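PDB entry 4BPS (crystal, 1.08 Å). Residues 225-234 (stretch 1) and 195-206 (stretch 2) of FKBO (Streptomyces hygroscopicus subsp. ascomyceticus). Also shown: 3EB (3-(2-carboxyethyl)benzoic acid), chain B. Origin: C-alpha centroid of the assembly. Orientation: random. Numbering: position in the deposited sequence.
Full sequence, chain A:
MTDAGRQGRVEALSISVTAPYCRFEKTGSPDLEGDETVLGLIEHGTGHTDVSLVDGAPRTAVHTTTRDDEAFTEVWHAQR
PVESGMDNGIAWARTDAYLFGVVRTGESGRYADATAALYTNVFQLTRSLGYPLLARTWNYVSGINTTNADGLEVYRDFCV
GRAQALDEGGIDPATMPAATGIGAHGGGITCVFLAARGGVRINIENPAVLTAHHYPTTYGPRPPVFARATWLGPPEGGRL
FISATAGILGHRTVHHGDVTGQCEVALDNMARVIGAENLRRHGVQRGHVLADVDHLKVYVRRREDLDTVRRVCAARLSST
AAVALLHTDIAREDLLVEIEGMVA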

# COMPACT_ATOMS: atom_id res chain seq x y z
N VAL A 225 -5.02 6.84 9.20
CA VAL A 225 -4.95 8.01 8.34
C VAL A 225 -4.42 7.57 7.00
O VAL A 225 -3.40 6.89 6.93
CB VAL A 225 -4.08 9.12 8.97
CG1 VAL A 225 -2.66 8.62 9.34
CG2 VAL A 225 -4.00 10.33 8.06
N PHE A 226 -5.15 7.92 5.94
CA PHE A 226 -4.79 7.57 4.56
C PHE A 226 -5.89 8.06 3.62
O PHE A 226 -7.06 8.14 4.01
CB PHE A 226 -4.55 6.06 4.33
CG PHE A 226 -5.71 5.17 4.68
CD1 PHE A 226 -5.86 4.64 5.96
CD2 PHE A 226 -6.65 4.82 3.72
CE1 PHE A 226 -6.92 3.82 6.28
CE2 PHE A 226 -7.71 4.00 4.03
CZ PHE A 226 -7.86 3.52 5.31
N ALA A 227 -5.51 8.31 2.37
CA ALA A 227 -6.46 8.64 1.32
C ALA A 227 -6.99 7.36 0.69
O ALA A 227 -6.36 6.31 0.80
CB ALA A 227 -5.79 9.48 0.25
N ARG A 228 -8.11 7.44 -0.03
CA ARG A 228 -8.69 6.24 -0.66
C ARG A 228 -8.04 5.94 -2.04
O ARG A 228 -8.07 4.79 -2.51
CB ARG A 228 -10.22 6.36 -0.76
CG ARG A 228 -10.86 6.57 0.61
CD ARG A 228 -10.67 5.37 1.51
NE ARG A 228 -11.07 5.68 2.88
CZ ARG A 228 -11.25 4.75 3.82
NH1 ARG A 228 -11.09 3.47 3.53
NH2 ARG A 228 -11.61 5.13 5.04
N ALA A 229 -7.42 6.94 -2.65
CA ALA A 229 -6.60 6.78 -3.88
C ALA A 229 -5.74 8.04 -3.99
O ALA A 229 -6.02 9.05 -3.30
CB ALA A 229 -7.49 6.61 -5.10
N THR A 230 -4.72 8.00 -4.85
CA THR A 230 -3.90 9.16 -5.12
C THR A 230 -3.61 9.22 -6.60
O THR A 230 -3.19 8.21 -7.19
CB THR A 230 -2.56 9.09 -4.35
OG1 THR A 230 -2.85 9.10 -2.94
CG2 THR A 230 -1.63 10.25 -4.69
N TRP A 231 -3.84 10.38 -7.21
CA TRP A 231 -3.39 10.66 -8.57
C TRP A 231 -2.01 11.30 -8.49
O TRP A 231 -1.84 12.31 -7.80
CB TRP A 231 -4.36 11.61 -9.30
CG TRP A 231 -3.79 11.96 -10.64
CD1 TRP A 231 -2.92 12.99 -10.94
CD2 TRP A 231 -3.94 11.21 -11.86
NE1 TRP A 231 -2.55 12.93 -12.28
CE2 TRP A 231 -3.15 11.85 -12.86
CE3 TRP A 231 -4.66 10.07 -12.20
CZ2 TRP A 231 -3.09 11.37 -14.16
CZ3 TRP A 231 -4.58 9.60 -13.49
CH2 TRP A 231 -3.82 10.25 -14.45
N LEU A 232 -1.06 10.75 -9.23
CA LEU A 232 0.32 11.25 -9.20
C LEU A 232 0.79 11.56 -10.61
O LEU A 232 0.79 10.67 -11.47
CB LEU A 232 1.29 10.22 -8.59
CG LEU A 232 2.68 10.76 -8.24
CD1 LEU A 232 2.62 11.65 -7.02
CD2 LEU A 232 3.68 9.61 -8.06
N GLY A 233 1.27 12.78 -10.84
CA GLY A 233 1.94 13.09 -12.10
C GLY A 233 1.09 13.89 -13.06
O GLY A 233 -0.03 14.30 -12.76
N PRO A 234 1.64 14.14 -14.25
CA PRO A 234 0.96 14.97 -15.23
C PRO A 234 -0.28 14.27 -15.78
O PRO A 234 -0.43 13.05 -15.68
CB PRO A 234 2.02 15.15 -16.34
CG PRO A 234 2.99 14.07 -16.15
CD PRO A 234 2.97 13.68 -14.70
C 3EB B . -10.38 0.61 6.00
O 3EB B . -10.25 1.22 7.06
CA 3EB B . -9.85 -0.79 5.81
OAB 3EB B . -4.25 1.55 8.14
OAD 3EB B . -3.05 1.99 6.33
CAE 3EB B . -7.31 0.12 4.41
CAF 3EB B . -6.24 0.81 3.85
CAG 3EB B . -7.33 -0.16 5.78
CAH 3EB B . -5.19 1.24 4.64
CAL 3EB B . -4.11 1.52 6.90
CAM 3EB B . -6.27 0.29 6.56
CAN 3EB B . -5.21 1.00 6.01
OXT 3EB B . -11.02 1.10 4.99
C2 3EB B . -8.45 -0.97 6.42
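Stretch 2, residues 195-206: AARGGVRINIEN

Two neighbouring strands of an antiparallel sheet illustrate a general rule: in a pair of antiparallel strands, hydrogen-bonded and non-hydrogen-bonded pairs alternate, and the side chains alternate between the two faces with them. In FKBO, residues 229-232 of the first stretch form one strand and residues 201-204 of the second form its partner. Their N-to-C directions differ by 161°, the crossing angle has the same value, and the axes approach to 4.6 Å, so the second strand runs back alongside the first with a modest twist. Backbone angles along both strands are extended, such as -139/130 at Thr 230 and -123/133 at Ile 204.

The pairing is Ala 229 with Ile 204, Thr 230 with Asn 203, Trp 231 with Ile 202, and Leu 232 with Arg 201. Hydrogen-bonded and non-hydrogen-bonded pairs alternate, as antiparallel geometry requires. At the Trp 231 pair, Ile 202 N donates to Trp 231 O at 2.8 Å and Trp 231 N to Ile 202 O at 2.9 Å, both with good angles. Two residues along, Ile 204 N donates to Ala 229 O at 2.8 Å, while Ile 204 O accepts from both Ala 229 N (3.1 Å) and Arg 228 N (2.9 Å). The ladder continues past the strand at its other end, where Gly 233 N donates to Val 200 O at 2.9 Å. In the non-hydrogen-bonded pairs the CA atoms come closer, 4.5 Å between Thr 230 CA and Asn 203 CA, and CA-H...O contacts supplement the ladder, including Thr 230 CA to Ile 202 O at 3.3 Å. Gly 233, at phi 104°, has a backbone that itself calls for glycine, since a CB would be jammed against the preceding carbonyl oxygen.

Ala 229, Trp 231, Ile 202 and Ile 204 share one face, which is largely apolar. Trp 231 CB lies 4.2 Å from Ile 202 CB and 4.2 Å from Ile 204 CD1, while Ala 229 CB sits 4.1 Å from Ile 204 CB. The indole also meets Val 200 at its edge, with Trp 231 CD1 3.9 Å from Val 200 CG1, and Trp 231 NE1 donates to Gly 233 O at 2.9 Å within its own stretch.

The face of Thr 230, Leu 232, Arg 201 and Asn 203 is more mixed. Thr 230 OG1 donates to Asn 203 OD1 at 2.9 Å, a side-chain bond directly across the pair. Leu 232 CD1 packs 3.8 Å from the aliphatic Arg 201 CG and 4.1 Å from Ala 196 CB.

Before the strand start, water adds to the direct contacts, such as Ala 227 CB to Asn 203 CB at 3.7 Å. Arg 228 NE and Glu 205 OE1, 4.5 Å apart, are too distant for a salt bridge; one water donates to Glu 205 OE1 (2.7 Å) and Phe 226 O (2.8 Å) and accepts from Arg 228 NE (2.9 Å). The same guanidinium reaches the ligand, Arg 228 NH1 donating to 3EB OXT at 2.8 Å, and 3EB CAN lies over one face of the Phe 226 ring, with Phe 226 CE1 3.3 Å from 3EB CAN.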

# COMPACT_ATOMS: atom_id res chain seq x y z
N ALA A 195 7.42 8.51 -3.25
CA ALA A 195 7.32 9.94 -3.03
C ALA A 195 7.79 10.68 -4.29
O ALA A 195 8.50 10.12 -5.13
CB ALA A 195 8.15 10.38 -1.84
N ALA A 196 7.37 11.94 -4.40
CA ALA A 196 7.66 12.78 -5.55
C ALA A 196 8.39 14.05 -5.13
O ALA A 196 8.09 14.66 -4.09
CB ALA A 196 6.37 13.14 -6.28
N ARG A 197 9.30 14.47 -6.01
CA ARG A 197 10.01 15.74 -5.88
C ARG A 197 9.04 16.92 -5.81
O ARG A 197 9.21 17.86 -5.03
CB ARG A 197 10.95 15.93 -7.07
CG ARG A 197 11.58 17.32 -7.13
CD ARG A 197 12.54 17.52 -8.29
NE ARG A 197 11.92 17.26 -9.58
CZ ARG A 197 12.58 17.18 -10.73
NH1 ARG A 197 13.90 17.34 -10.79
NH2 ARG A 197 11.88 16.90 -11.82
N GLY A 198 8.01 16.87 -6.63
CA GLY A 198 7.05 17.95 -6.69
C GLY A 198 5.95 17.57 -7.63
O GLY A 198 5.61 16.39 -7.78
N GLY A 199 5.36 18.56 -8.27
CA GLY A 199 4.31 18.28 -9.23
C GLY A 199 2.98 17.93 -8.61
O GLY A 199 2.65 18.34 -7.48
N VAL A 200 2.19 17.17 -9.35
CA VAL A 200 0.80 16.91 -9.02
C VAL A 200 0.69 15.66 -8.15
O VAL A 200 1.15 14.58 -8.55
CB VAL A 200 -0.00 16.69 -10.31
CG1 VAL A 200 -1.48 16.45 -9.99
CG2 VAL A 200 0.17 17.87 -11.27
N ARG A 201 0.07 15.81 -6.99
CA ARG A 201 -0.21 14.69 -6.11
C ARG A 201 -1.56 15.02 -5.48
O ARG A 201 -1.67 15.90 -4.63
CB ARG A 201 0.89 14.53 -5.04
CG ARG A 201 0.75 13.27 -4.15
CD ARG A 201 -0.30 13.41 -3.00
NE ARG A 201 -0.29 14.69 -2.25
CZ ARG A 201 0.54 14.96 -1.24
NH1 ARG A 201 1.39 14.00 -0.82
NH2 ARG A 201 0.50 16.11 -0.55
N ILE A 202 -2.61 14.34 -5.96
CA ILE A 202 -3.98 14.64 -5.55
C ILE A 202 -4.53 13.46 -4.77
O ILE A 202 -4.67 12.36 -5.30
CB ILE A 202 -4.88 14.93 -6.78
CG1 ILE A 202 -4.38 16.15 -7.56
CG2 ILE A 202 -6.33 15.15 -6.32
CD1 ILE A 202 -5.01 16.29 -8.95
N ASN A 203 -4.83 13.68 -3.50
CA ASN A 203 -5.42 12.62 -2.68
C ASN A 203 -6.92 12.63 -2.87
O ASN A 203 -7.56 13.69 -2.91
CB ASN A 203 -5.00 12.80 -1.23
CG ASN A 203 -3.53 12.53 -1.03
OD1 ASN A 203 -2.95 11.69 -1.71
ND2 ASN A 203 -2.91 13.25 -0.11
N ILE A 204 -7.48 11.43 -2.99
CA ILE A 204 -8.86 11.23 -3.39
C ILE A 204 -9.61 10.46 -2.33
O ILE A 204 -9.13 9.42 -1.84
CB ILE A 204 -8.90 10.47 -4.75
CG1 ILE A 204 -8.17 11.31 -5.82
CG2 ILE A 204 -10.33 10.19 -5.18
CD1 ILE A 204 -7.64 10.49 -7.00
N GLU A 205 -10.80 10.96 -1.99
CA GLU A 205 -11.70 10.27 -1.06
C GLU A 205 -12.81 9.54 -1.83
O GLU A 205 -12.97 9.72 -3.05
CB GLU A 205 -12.31 11.26 -0.05
CG GLU A 205 -11.27 11.87 0.87
CD GLU A 205 -10.55 10.82 1.71
OE1 GLU A 205 -11.19 10.16 2.57
OE2 GLU A 205 -9.33 10.62 1.48
N ASN A 206 -13.57 8.71 -1.11
CA ASN A 206 -14.67 7.90 -1.67
C ASN A 206 -15.95 8.46 -1.09
O ASN A 206 -16.10 8.46 0.11
CB ASN A 206 -14.50 6.44 -1.19
CG ASN A 206 -15.66 5.48 -1.56
OD1 ASN A 206 -16.83 5.86 -1.71
ND2 ASN A 206 -15.32 4.19 -1.67
O HOH W 1 -9.84 8.13 3.83
O HOH W 2 -7.90 11.22 3.89